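Local coordinates for DUF4276 family protein (Pyrococcus horikoshii, PDB 2P62) that is of unknown function but belongs to a family of the Toprim-like clan, and so may share the fold of nucleic-acid-processing Toprim enzymes, at residues L5-G10 against V92-D97. Sequence-based numbering, arbitrary orientation.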
loop_
_atom_site.group_PDB
_atom_site.type_symbol
_atom_site.label_atom_id
_atom_site.label_comp_id
_atom_site.label_asym_id
_atom_site.label_seq_id
_atom_site.Cartn_x
_atom_site.Cartn_y
_atom_site.Cartn_z
ATOM N N LEU A 5 2.783 -3.347 -24.342
ATOM C CA LEU A 5 3.299 -2.724 -23.132
ATOM C C LEU A 5 2.362 -1.628 -22.613
ATOM O O LEU A 5 1.946 -0.736 -23.358
ATOM C CB LEU A 5 4.689 -2.134 -23.410
ATOM C CG LEU A 5 5.426 -1.430 -22.263
ATOM C CD1 LEU A 5 5.636 -2.420 -21.115
ATOM C CD2 LEU A 5 6.772 -0.893 -22.758
ATOM N N ILE A 6 2.028 -1.718 -21.329
ATOM C CA ILE A 6 1.167 -0.740 -20.678
ATOM C C ILE A 6 1.952 -0.051 -19.564
ATOM O O ILE A 6 2.398 -0.691 -18.610
ATOM C CB ILE A 6 -0.092 -1.398 -20.078
ATOM C CG1 ILE A 6 -0.842 -2.175 -21.169
ATOM C CG2 ILE A 6 -0.986 -0.318 -19.463
ATOM C CD1 ILE A 6 -2.187 -2.759 -20.740
ATOM N N ILE A 7 2.128 1.259 -19.706
ATOM C CA ILE A 7 2.871 2.052 -18.735
ATOM C C ILE A 7 1.957 2.982 -17.951
ATOM O O ILE A 7 1.291 3.841 -18.525
ATOM C CB ILE A 7 3.946 2.916 -19.425
ATOM C CG1 ILE A 7 4.820 2.041 -20.336
ATOM C CG2 ILE A 7 4.794 3.619 -18.357
ATOM C CD1 ILE A 7 5.809 2.822 -21.194
ATOM N N VAL A 8 1.926 2.797 -16.637
ATOM C CA VAL A 8 1.105 3.621 -15.760
ATOM C C VAL A 8 2.014 4.279 -14.736
ATOM O O VAL A 8 3.200 3.950 -14.657
ATOM C CB VAL A 8 0.042 2.775 -15.033
ATOM C CG1 VAL A 8 -0.934 2.197 -16.042
ATOM C CG2 VAL A 8 0.713 1.662 -14.245
ATOM N N GLU A 9 1.467 5.194 -13.939
ATOM C CA GLU A 9 2.280 5.891 -12.947
ATOM C C GLU A 9 2.540 5.144 -11.640
ATOM O O GLU A 9 3.675 5.104 -11.180
ATOM C CB GLU A 9 1.679 7.260 -12.618
ATOM C CG GLU A 9 2.634 8.131 -11.813
ATOM C CD GLU A 9 2.058 9.492 -11.485
ATOM O OE1 GLU A 9 1.377 10.075 -12.359
ATOM O OE2 GLU A 9 2.298 9.987 -10.360
ATOM N N GLY A 10 1.501 4.565 -11.041
ATOM C CA GLY A 10 1.685 3.861 -9.781
ATOM C C GLY A 10 0.848 2.609 -9.582
ATOM O O GLY A 10 0.138 2.164 -10.491
ATOM N N VAL A 92 2.126 0.112 -27.476
ATOM C CA VAL A 92 2.568 0.661 -26.214
ATOM C C VAL A 92 1.531 1.686 -25.785
ATOM O O VAL A 92 1.167 2.582 -26.551
ATOM C CB VAL A 92 3.945 1.364 -26.321
ATOM C CG1 VAL A 92 4.283 2.005 -24.986
ATOM C CG2 VAL A 92 5.037 0.360 -26.700
ATOM N N TYR A 93 1.040 1.525 -24.559
ATOM C CA TYR A 93 0.054 2.433 -23.993
ATOM C C TYR A 93 0.718 3.248 -22.891
ATOM O O TYR A 93 1.412 2.702 -22.045
ATOM C CB TYR A 93 -1.135 1.645 -23.419
ATOM C CG TYR A 93 -1.926 0.910 -24.471
ATOM C CD1 TYR A 93 -1.485 -0.322 -24.962
ATOM C CD2 TYR A 93 -3.058 1.486 -25.055
ATOM C CE1 TYR A 93 -2.135 -0.954 -26.012
ATOM C CE2 TYR A 93 -3.723 0.854 -26.115
ATOM C CZ TYR A 93 -3.251 -0.363 -26.592
ATOM O OH TYR A 93 -3.843 -0.980 -27.680
ATOM N N VAL A 94 0.529 4.558 -22.913
ATOM C CA VAL A 94 1.109 5.403 -21.879
ATOM C C VAL A 94 -0.045 6.152 -21.225
ATOM O O VAL A 94 -0.655 7.016 -21.843
ATOM C CB VAL A 94 2.129 6.386 -22.483
ATOM C CG1 VAL A 94 2.781 7.213 -21.373
ATOM C CG2 VAL A 94 3.201 5.612 -23.246
ATOM N N VAL A 95 -0.351 5.797 -19.980
ATOM C CA VAL A 95 -1.459 6.393 -19.245
ATOM C C VAL A 95 -1.012 7.330 -18.143
ATOM O O VAL A 95 -0.185 6.970 -17.300
ATOM C CB VAL A 95 -2.338 5.295 -18.630
ATOM C CG1 VAL A 95 -3.457 5.913 -17.780
ATOM C CG2 VAL A 95 -2.908 4.424 -19.756
ATOM N N ARG A 96 -1.580 8.529 -18.149
ATOM C CA ARG A 96 -1.243 9.542 -17.162
ATOM C C ARG A 96 -2.453 10.416 -16.880
ATOM O O ARG A 96 -3.265 10.665 -17.770
ATOM C CB ARG A 96 -0.090 10.424 -17.671
ATOM C CG ARG A 96 0.341 11.477 -16.650
ATOM C CD ARG A 96 1.507 12.321 -17.121
ATOM N NE ARG A 96 1.108 13.324 -18.111
ATOM C CZ ARG A 96 1.931 14.236 -18.626
ATOM N NH1 ARG A 96 3.201 14.280 -18.251
ATOM N NH2 ARG A 96 1.483 15.099 -19.521
ATOM N N ASP A 97 -2.586 10.875 -15.640
ATOM C CA ASP A 97 -3.704 11.748 -15.307
ATOM C C ASP A 97 -3.597 12.967 -16.217
ATOM O O ASP A 97 -2.500 13.369 -16.610
ATOM C CB ASP A 97 -3.635 12.259 -13.860
ATOM C CG ASP A 97 -3.789 11.164 -12.826
ATOM O OD1 ASP A 97 -4.496 10.162 -13.091
ATOM O OD2 ASP A 97 -3.223 11.333 -11.719
HETATM O O HOH W 1 -0.900 9.288 -13.707
HETATM O O HOH W 2 -1.343 6.669 -14.916
#
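I7 is gripped through both its backbone groups by the neighbouring parallel strand: its N donates to Y93 O (2.8 Å), and its O accepts from V95 N in a nearly straight bond (N-H...O 175°). One step back, Y93 N donates to L5 O (2.7 Å), an oxygen that also receives a CA-H...O contact from V92. Followed outward, the I7 side chain starts with CB 3.7 Å from Y93 O; CG1, anti to the carbonyl carbon (chi1 -52°), runs past the same oxygen at 3.9 Å, and the extended chain brings CD1 to V92 CG1 (4.2 Å), with V94 CG2 a little farther off. L5, V92 and helix 71-84 share this face of the sheet, whereas I6 and Y93 look to the opposite one, under helix 233-239, where Y93 stacks on Y132. Beyond V8 the strands part and water takes over: one molecule donates to V95 O and weakly accepts from E9 N, while the O of another, 2.8 Å from E9 OE1, donates to that carboxylate and accepts from D97 N. Two adjacent central parallel strands, the first leading through a glutamate-bearing turn into helix 11-23 and the second ending in an aspartate, are consistent with the Toprim fold.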